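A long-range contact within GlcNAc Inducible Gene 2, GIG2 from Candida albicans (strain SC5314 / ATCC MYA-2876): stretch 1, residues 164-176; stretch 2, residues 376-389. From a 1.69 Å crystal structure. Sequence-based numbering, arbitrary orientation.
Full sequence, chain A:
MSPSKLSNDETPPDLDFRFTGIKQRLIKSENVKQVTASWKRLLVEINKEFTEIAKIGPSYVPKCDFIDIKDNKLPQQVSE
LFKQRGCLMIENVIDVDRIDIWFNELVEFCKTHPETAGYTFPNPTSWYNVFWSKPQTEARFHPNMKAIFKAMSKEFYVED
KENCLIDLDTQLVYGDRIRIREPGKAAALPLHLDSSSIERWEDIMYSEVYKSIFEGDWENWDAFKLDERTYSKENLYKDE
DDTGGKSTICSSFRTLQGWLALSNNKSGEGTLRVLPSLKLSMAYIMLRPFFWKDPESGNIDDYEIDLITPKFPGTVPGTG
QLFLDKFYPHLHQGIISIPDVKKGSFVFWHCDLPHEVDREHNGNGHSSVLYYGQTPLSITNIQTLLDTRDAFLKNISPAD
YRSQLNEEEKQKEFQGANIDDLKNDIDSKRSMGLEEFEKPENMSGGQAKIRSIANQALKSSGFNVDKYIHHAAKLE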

ATOM      1  N   CYS A 164      -0.744 -13.045  17.388  1.00 14.73           N
ATOM      2  CA  CYS A 164      -0.961 -12.491  16.050  1.00 14.96           C
ATOM      3  C   CYS A 164       0.196 -12.913  15.144  1.00 14.13           C
ATOM      4  O   CYS A 164       1.409 -12.627  15.438  1.00 13.61           O
ATOM      5  CB  CYS A 164      -1.030 -10.976  16.118  1.00 16.80           C
ATOM      6  SG  CYS A 164      -1.499 -10.187  14.587  1.00 21.55           S
ATOM      7  N   LEU A 165      -0.128 -13.527  14.006  1.00 14.00           N
ATOM      8  CA  LEU A 165       0.897 -14.125  13.141  1.00 12.35           C
ATOM      9  C   LEU A 165       1.582 -13.110  12.203  1.00 14.53           C
ATOM     10  O   LEU A 165       1.478 -13.194  10.974  1.00 13.22           O
ATOM     11  CB  LEU A 165       0.333 -15.334  12.389  1.00 12.60           C
ATOM     12  CG  LEU A 165      -0.046 -16.485  13.340  1.00 14.25           C
ATOM     13  CD1 LEU A 165      -0.681 -17.558  12.469  1.00 15.46           C
ATOM     14  CD2 LEU A 165       1.173 -17.049  14.068  1.00 15.81           C
ATOM     15  N   ILE A 166       2.336 -12.191  12.808  1.00 14.14           N
ATOM     16  CA  ILE A 166       3.077 -11.179  12.071  1.00 13.16           C
ATOM     17  C   ILE A 166       4.400 -10.912  12.774  1.00 14.10           C
ATOM     18  O   ILE A 166       4.488 -10.982  14.027  1.00 14.01           O
ATOM     19  CB  ILE A 166       2.233  -9.933  11.829  1.00 14.11           C
ATOM     20  CG1 ILE A 166       3.000  -8.898  11.005  1.00 13.81           C
ATOM     21  CG2 ILE A 166       1.807  -9.300  13.133  1.00 15.02           C
ATOM     22  CD1 ILE A 166       2.075  -7.785  10.492  1.00 14.99           C
ATOM     23  N   ASP A 167       5.421 -10.630  11.968  1.00 12.65           N
ATOM     24  CA  ASP A 167       6.719 -10.225  12.426  1.00 13.58           C
ATOM     25  C   ASP A 167       7.130  -8.951  11.710  1.00 12.42           C
ATOM     26  O   ASP A 167       7.615  -8.952  10.585  1.00 11.17           O
ATOM     27  CB  ASP A 167       7.727 -11.366  12.227  1.00 14.66           C
ATOM     28  CG  ASP A 167       9.194 -10.917  12.467  1.00 17.23           C
ATOM     29  OD1 ASP A 167       9.430  -9.912  13.200  1.00 17.74           O
ATOM     30  OD2 ASP A 167      10.110 -11.613  11.966  1.00 17.30           O
ATOM     31  N   LEU A 168       6.925  -7.840  12.398  1.00 12.07           N
ATOM     32  CA  LEU A 168       7.167  -6.540  11.789  1.00 12.98           C
ATOM     33  C   LEU A 168       8.651  -6.236  11.688  1.00 13.51           C
ATOM     34  O   LEU A 168       9.047  -5.339  10.946  1.00 15.57           O
ATOM     35  CB  LEU A 168       6.456  -5.476  12.627  1.00 14.27           C
ATOM     36  CG  LEU A 168       4.958  -5.400  12.364  1.00 14.62           C
ATOM     37  CD1 LEU A 168       4.298  -4.496  13.411  1.00 14.46           C
ATOM     38  CD2 LEU A 168       4.617  -4.872  11.005  1.00 16.42           C
ATOM     39  N   ASP A 169       9.468  -7.005  12.370  1.00 15.21           N
ATOM     40  CA  ASP A 169      10.915  -6.905  12.216  1.00 17.92           C
ATOM     41  C   ASP A 169      11.424  -7.518  10.923  1.00 18.50           C
ATOM     42  O   ASP A 169      12.631  -7.439  10.623  1.00 21.41           O
ATOM     43  CB  ASP A 169      11.632  -7.626  13.364  1.00 22.54           C
ATOM     44  CG  ASP A 169      11.422  -6.976  14.681  1.00 29.55           C
ATOM     45  OD1 ASP A 169      11.057  -5.780  14.717  1.00 31.47           O
ATOM     46  OD2 ASP A 169      11.631  -7.658  15.717  1.00 33.68           O
ATOM     47  N   THR A 170      10.605  -8.166  10.127  1.00 14.96           N
ATOM     48  CA  THR A 170      11.107  -8.766   8.953  1.00 13.88           C
ATOM     49  C   THR A 170      10.430  -8.153   7.731  1.00 15.27           C
ATOM     50  O   THR A 170       9.175  -8.178   7.618  1.00 14.07           O
ATOM     51  CB  THR A 170      10.877 -10.238   8.985  1.00 16.73           C
ATOM     52  OG1 THR A 170      11.723 -10.801  10.014  1.00 17.98           O
ATOM     53  CG2 THR A 170      11.214 -10.881   7.641  1.00 15.27           C
ATOM     54  N   GLN A 171      11.268  -7.696   6.784  1.00 12.64           N
ATOM     55  CA  GLN A 171      10.807  -7.226   5.478  1.00 13.19           C
ATOM     56  C   GLN A 171      10.896  -8.342   4.463  1.00 14.26           C
ATOM     57  O   GLN A 171      11.934  -8.916   4.313  1.00 16.23           O
ATOM     58  CB  GLN A 171      11.680  -6.054   5.039  1.00 14.95           C
ATOM     59  CG  GLN A 171      11.526  -5.556   3.640  1.00 14.43           C
ATOM     60  CD  GLN A 171      10.176  -4.940   3.314  1.00 15.72           C
ATOM     61  OE1 GLN A 171       9.287  -4.746   4.175  1.00 15.81           O
ATOM     62  NE2 GLN A 171      10.062  -4.511   2.087  1.00 15.34           N
ATOM     63  N   LEU A 172       9.834  -8.609   3.767  1.00 13.28           N
ATOM     64  CA  LEU A 172       9.833  -9.521   2.593  1.00 13.38           C
ATOM     65  C   LEU A 172       9.841  -8.676   1.319  1.00 13.25           C
ATOM     66  O   LEU A 172       9.325  -7.559   1.264  1.00 14.02           O
ATOM     67  CB  LEU A 172       8.578 -10.386   2.563  1.00 14.39           C
ATOM     68  CG  LEU A 172       8.400 -11.273   3.783  1.00 14.84           C
ATOM     69  CD1 LEU A 172       7.219 -12.172   3.586  1.00 15.41           C
ATOM     70  CD2 LEU A 172       9.667 -12.033   4.164  1.00 17.40           C
ATOM     71  N   VAL A 173      10.343  -9.276   0.256  1.00 13.27           N
ATOM     72  CA  VAL A 173      10.245  -8.707  -1.045  1.00 14.58           C
ATOM     73  C   VAL A 173       9.000  -9.189  -1.785  1.00 14.84           C
ATOM     74  O   VAL A 173       8.831 -10.414  -2.115  1.00 14.21           O
ATOM     75  CB  VAL A 173      11.492  -8.967  -1.898  1.00 13.55           C
ATOM     76  CG1 VAL A 173      11.313  -8.504  -3.376  1.00 15.13           C
ATOM     77  CG2 VAL A 173      12.741  -8.331  -1.258  1.00 16.16           C
ATOM     78  N   TYR A 174       8.182  -8.195  -2.126  1.00 15.55           N
ATOM     79  CA  TYR A 174       7.151  -8.347  -3.148  1.00 16.08           C
ATOM     80  C   TYR A 174       7.767  -7.764  -4.424  1.00 16.44           C
ATOM     81  O   TYR A 174       8.067  -6.593  -4.468  1.00 15.76           O
ATOM     82  CB  TYR A 174       5.879  -7.649  -2.740  1.00 18.08           C
ATOM     83  CG  TYR A 174       4.868  -7.558  -3.829  1.00 19.12           C
ATOM     84  CD1 TYR A 174       4.152  -8.689  -4.239  1.00 19.19           C
ATOM     85  CD2 TYR A 174       4.628  -6.361  -4.461  1.00 19.64           C
ATOM     86  CE1 TYR A 174       3.181  -8.611  -5.242  1.00 23.88           C
ATOM     87  CE2 TYR A 174       3.654  -6.271  -5.488  1.00 20.40           C
ATOM     88  CZ  TYR A 174       2.944  -7.382  -5.868  1.00 23.05           C
ATOM     89  OH  TYR A 174       2.009  -7.280  -6.873  1.00 24.60           O
ATOM     90  N   GLY A 175       7.932  -8.604  -5.456  1.00 15.75           N
ATOM     91  CA  GLY A 175       8.528  -8.118  -6.720  1.00 15.79           C
ATOM     92  C   GLY A 175       7.638  -7.116  -7.387  1.00 14.03           C
ATOM     93  O   GLY A 175       6.440  -7.352  -7.582  1.00 15.86           O
ATOM     94  N   ASP A 176       8.197  -5.971  -7.734  1.00 14.87           N
ATOM     95  CA  ASP A 176       7.460  -4.959  -8.449  1.00 14.49           C
ATOM     96  C   ASP A 176       8.338  -4.346  -9.509  1.00 15.73           C
ATOM     97  O   ASP A 176       9.563  -4.601  -9.578  1.00 18.90           O
ATOM     98  CB  ASP A 176       6.902  -3.907  -7.479  1.00 14.10           C
ATOM     99  CG  ASP A 176       5.539  -3.340  -7.897  1.00 16.08           C
ATOM    100  OD1 ASP A 176       5.162  -3.418  -9.045  1.00 18.62           O
ATOM    101  OD2 ASP A 176       4.832  -2.756  -7.053  1.00 18.87           O
ATOM    102  N   PRO A 376       5.387  -7.050   5.416  1.00 12.56           N
ATOM    103  CA  PRO A 376       5.890  -7.780   6.582  1.00 11.98           C
ATOM    104  C   PRO A 376       5.705  -9.285   6.465  1.00 11.81           C
ATOM    105  O   PRO A 376       4.763  -9.759   5.801  1.00 12.02           O
ATOM    106  CB  PRO A 376       5.016  -7.209   7.742  1.00 12.62           C
ATOM    107  CG  PRO A 376       3.676  -6.881   7.018  1.00 13.13           C
ATOM    108  CD  PRO A 376       4.115  -6.343   5.654  1.00 12.46           C
ATOM    109  N   LEU A 377       6.611  -9.987   7.130  1.00 10.95           N
ATOM    110  CA  LEU A 377       6.456 -11.397   7.308  1.00 12.38           C
ATOM    111  C   LEU A 377       5.169 -11.632   8.094  1.00 12.83           C
ATOM    112  O   LEU A 377       5.036 -11.216   9.236  1.00 15.10           O
ATOM    113  CB  LEU A 377       7.674 -12.053   7.974  1.00 12.55           C
ATOM    114  CG  LEU A 377       7.488 -13.561   8.338  1.00 14.65           C
ATOM    115  CD1 LEU A 377       7.333 -14.355   7.055  1.00 16.19           C
ATOM    116  CD2 LEU A 377       8.790 -13.963   9.058  1.00 14.93           C
ATOM    117  N   SER A 378       4.216 -12.199   7.448  1.00 13.87           N
ATOM    118  CA  SER A 378       2.859 -12.364   8.054  1.00 13.09           C
ATOM    119  C   SER A 378       2.118 -13.434   7.404  1.00 13.45           C
ATOM    120  O   SER A 378       2.448 -13.897   6.293  1.00 13.03           O
ATOM    121  CB  SER A 378       2.048 -11.014   8.020  1.00 14.99           C
ATOM    122  OG  SER A 378       1.598 -10.773   6.703  1.00 18.29           O
ATOM    123  N   ILE A 379       1.084 -13.894   8.066  1.00 13.29           N
ATOM    124  CA  ILE A 379       0.372 -15.118   7.560  1.00 14.20           C
ATOM    125  C   ILE A 379      -0.173 -15.012   6.123  1.00 13.51           C
ATOM    126  O   ILE A 379      -0.063 -15.980   5.333  1.00 13.74           O
ATOM    127  CB  ILE A 379      -0.662 -15.601   8.573  1.00 15.25           C
ATOM    128  CG1 ILE A 379      -1.076 -17.026   8.293  1.00 15.64           C
ATOM    129  CG2 ILE A 379      -1.889 -14.725   8.667  1.00 14.41           C
ATOM    130  CD1 ILE A 379       0.042 -18.009   8.555  1.00 17.19           C
ATOM    131  N   THR A 380      -0.645 -13.836   5.728  1.00 13.37           N
ATOM    132  CA  THR A 380      -1.209 -13.669   4.351  1.00 14.94           C
ATOM    133  C   THR A 380      -0.086 -13.382   3.332  1.00 14.03           C
ATOM    134  O   THR A 380      -0.419 -13.151   2.193  1.00 13.35           O
ATOM    135  CB  THR A 380      -2.336 -12.621   4.262  1.00 16.73           C
ATOM    136  OG1 THR A 380      -1.842 -11.303   4.603  1.00 17.71           O
ATOM    137  CG2 THR A 380      -3.517 -12.950   5.214  1.00 17.26           C
ATOM    138  N   ASN A 381       1.180 -13.281   3.791  1.00 12.43           N
ATOM    139  CA  ASN A 381       2.343 -13.056   2.966  1.00 14.03           C
ATOM    140  C   ASN A 381       3.198 -14.315   2.762  1.00 13.66           C
ATOM    141  O   ASN A 381       4.228 -14.259   2.104  1.00 14.72           O
ATOM    142  CB  ASN A 381       3.176 -11.892   3.479  1.00 14.25           C
ATOM    143  CG  ASN A 381       2.623 -10.568   2.988  1.00 15.56           C
ATOM    144  OD1 ASN A 381       1.997 -10.551   1.901  1.00 16.42           O
ATOM    145  ND2 ASN A 381       2.708  -9.502   3.782  1.00 16.39           N
ATOM    146  N   ILE A 382       2.798 -15.430   3.333  1.00 13.63           N
ATOM    147  CA  ILE A 382       3.593 -16.659   3.104  1.00 15.03           C
ATOM    148  C   ILE A 382       3.517 -17.061   1.622  1.00 15.58           C
ATOM    149  O   ILE A 382       4.533 -17.496   1.014  1.00 13.82           O
ATOM    150  CB  ILE A 382       3.156 -17.777   4.047  1.00 16.25           C
ATOM    151  CG1 ILE A 382       3.357 -17.365   5.507  1.00 15.69           C
ATOM    152  CG2 ILE A 382       3.902 -19.042   3.694  1.00 16.58           C
ATOM    153  CD1 ILE A 382       4.777 -17.092   5.922  1.00 18.70           C
ATOM    154  N   GLN A 383       2.374 -16.851   0.986  1.00 15.81           N
ATOM    155  CA  GLN A 383       2.322 -17.181  -0.474  1.00 20.18           C
ATOM    156  C   GLN A 383       3.225 -16.284  -1.296  1.00 17.26           C
ATOM    157  O   GLN A 383       3.847 -16.714  -2.234  1.00 17.52           O
ATOM    158  CB  GLN A 383       0.889 -17.074  -0.984  1.00 22.51           C
ATOM    159  CG  GLN A 383       0.018 -18.172  -0.453  1.00 30.18           C
ATOM    160  CD  GLN A 383       0.280 -19.555  -1.045  1.00 39.21           C
ATOM    161  OE1 GLN A 383       1.199 -19.780  -1.874  1.00 40.33           O
ATOM    162  NE2 GLN A 383      -0.543 -20.512  -0.615  1.00 46.45           N
ATOM    163  N   THR A 384       3.344 -15.047  -0.881  1.00 16.26           N
ATOM    164  CA  THR A 384       4.237 -14.110  -1.495  1.00 15.94           C
ATOM    165  C   THR A 384       5.692 -14.548  -1.328  1.00 15.61           C
ATOM    166  O   THR A 384       6.414 -14.533  -2.306  1.00 16.28           O
ATOM    167  CB  THR A 384       4.042 -12.654  -0.950  1.00 15.70           C
ATOM    168  OG1 THR A 384       2.762 -12.220  -1.396  1.00 18.48           O
ATOM    169  CG2 THR A 384       5.112 -11.705  -1.426  1.00 15.97           C
ATOM    170  N   LEU A 385       6.054 -14.996  -0.140  1.00 12.69           N
ATOM    171  CA  LEU A 385       7.407 -15.402   0.165  1.00 14.74           C
ATOM    172  C   LEU A 385       7.739 -16.571  -0.874  1.00 13.76           C
ATOM    173  O   LEU A 385       8.803 -16.600  -1.437  1.00 16.30           O
ATOM    174  CB  LEU A 385       7.443 -15.959   1.563  1.00 16.04           C
ATOM    175  CG  LEU A 385       8.764 -16.510   2.066  1.00 19.24           C
ATOM    176  CD1 LEU A 385       9.829 -15.488   2.110  1.00 22.72           C
ATOM    177  CD2 LEU A 385       8.484 -17.139   3.433  1.00 22.48           C
ATOM    178  N   LEU A 386       6.793 -17.471  -1.059  1.00 15.38           N
ATOM    179  CA  LEU A 386       6.994 -18.656  -1.931  1.00 17.52           C
ATOM    180  C   LEU A 386       7.063 -18.245  -3.379  1.00 16.27           C
ATOM    181  O   LEU A 386       7.831 -18.842  -4.137  1.00 17.34           O
ATOM    182  CB  LEU A 386       5.874 -19.697  -1.731  1.00 19.80           C
ATOM    183  CG  LEU A 386       5.828 -20.344  -0.332  1.00 23.33           C
ATOM    184  CD1 LEU A 386       4.744 -21.398  -0.233  1.00 24.08           C
ATOM    185  CD2 LEU A 386       7.151 -20.963   0.061  1.00 24.90           C
ATOM    186  N   ASP A 387       6.244 -17.275  -3.792  1.00 15.70           N
ATOM    187  CA  ASP A 387       6.297 -16.798  -5.151  1.00 16.88           C
ATOM    188  C   ASP A 387       7.581 -16.079  -5.488  1.00 18.07           C
ATOM    189  O   ASP A 387       8.167 -16.302  -6.575  1.00 19.60           O
ATOM    190  CB  ASP A 387       5.068 -15.982  -5.464  1.00 20.83           C
ATOM    191  CG  ASP A 387       4.956 -15.680  -6.923  1.00 25.74           C
ATOM    192  OD1 ASP A 387       4.962 -16.629  -7.765  1.00 31.55           O
ATOM    193  OD2 ASP A 387       4.934 -14.505  -7.246  1.00 27.47           O
ATOM    194  N   THR A 388       8.046 -15.260  -4.573  1.00 15.19           N
ATOM    195  CA  THR A 388       9.309 -14.559  -4.739  1.00 14.76           C
ATOM    196  C   THR A 388      10.483 -15.520  -4.890  1.00 17.40           C
ATOM    197  O   THR A 388      11.320 -15.363  -5.721  1.00 17.45           O
ATOM    198  CB  THR A 388       9.524 -13.585  -3.558  1.00 13.60           C
ATOM    199  OG1 THR A 388       8.633 -12.515  -3.738  1.00 13.20           O
ATOM    200  CG2 THR A 388      10.869 -13.067  -3.506  1.00 15.04           C
ATOM    201  N   ARG A 389      10.504 -16.553  -4.054  1.00 16.57           N
ATOM    202  CA  ARG A 389      11.569 -17.550  -4.110  1.00 17.94           C
ATOM    203  C   ARG A 389      11.538 -18.308  -5.438  1.00 15.72           C
ATOM    204  O   ARG A 389      12.575 -18.531  -6.063  1.00 18.38           O
ATOM    205  CB  ARG A 389      11.449 -18.530  -2.942  1.00 17.55           C
ATOM    206  CG  ARG A 389      12.274 -19.796  -3.105  1.00 22.31           C
ATOM    207  CD  ARG A 389      11.813 -20.884  -2.150  1.00 23.18           C
ATOM    208  NE  ARG A 389      12.647 -22.079  -2.238  1.00 27.56           N
ATOM    209  CZ  ARG A 389      13.621 -22.375  -1.383  1.00 28.43           C
ATOM    210  NH1 ARG A 389      13.886 -21.561  -0.370  1.00 27.28           N
ATOM    211  NH2 ARG A 389      14.329 -23.485  -1.540  1.00 30.06           N
TER
HETATM  212  O   HOH W   1       7.037 -11.290  -5.599  1.00 18.08           O

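Residues more than 200 positions apart in sequence meet here through a short antiparallel pairing that gives way to helix packing, burying 726 Å² in total. Ile166 and Ser378 face each other as a non-hydrogen-bonded pair, their CA atoms 4.2 Å apart, so the backbone bonds fall on their neighbours. Ile379 N donates to Leu165 O (3.0 Å, 137°, noticeably bent), and Asp167 N donates to Leu377 O along a nearly straight path (2.8 Å, 168°). Leu377 also uses its own amide, whose N lies 3.2 Å from Thr170 O. Both polar backbone groups of Leu377 are thus satisfied by stretch 1, on the two sides of the Asp167–Thr170 type I turn. CA-H...O contacts supplement these bonds: Leu165 O lies 3.3 Å from Ser378 CA, and Thr170 O lies 3.5 Å from Pro376 CA.

The turn is held internally by the carboxylate of Asp167. Asp167 OD2 accepts from Thr170 OG1 at 2.7 Å, while Asp167 OD1 takes a weak bond from Asp169 N at 3.0 Å. With its hydroxyl so engaged, Thr170 turns a methyl to the other stretch, CG2 lying 3.7 Å from Leu377 CB. Pro376 has no amide hydrogen to give, but its carbonyl is satisfied within stretch 2: Asn381 ND2 donates to Pro376 O at 2.9 Å.

Leu172 is the most extensively covered residue, its CD1 4.1 Å from Leu377 CD1 and its CD2 4.0 Å from Leu385 CD1 on the helix. Ile166 CD1 packs 3.9 Å from Pro376 CG.

Farther along, Thr388 OG1 donates to Val173 O at 2.7 Å, anchoring the helix to a loop carbonyl. The same oxygen, Thr388 OG1, accepts from a water 2.7 Å away, and that water's oxygen accepts from Gly175 N at 2.8 Å.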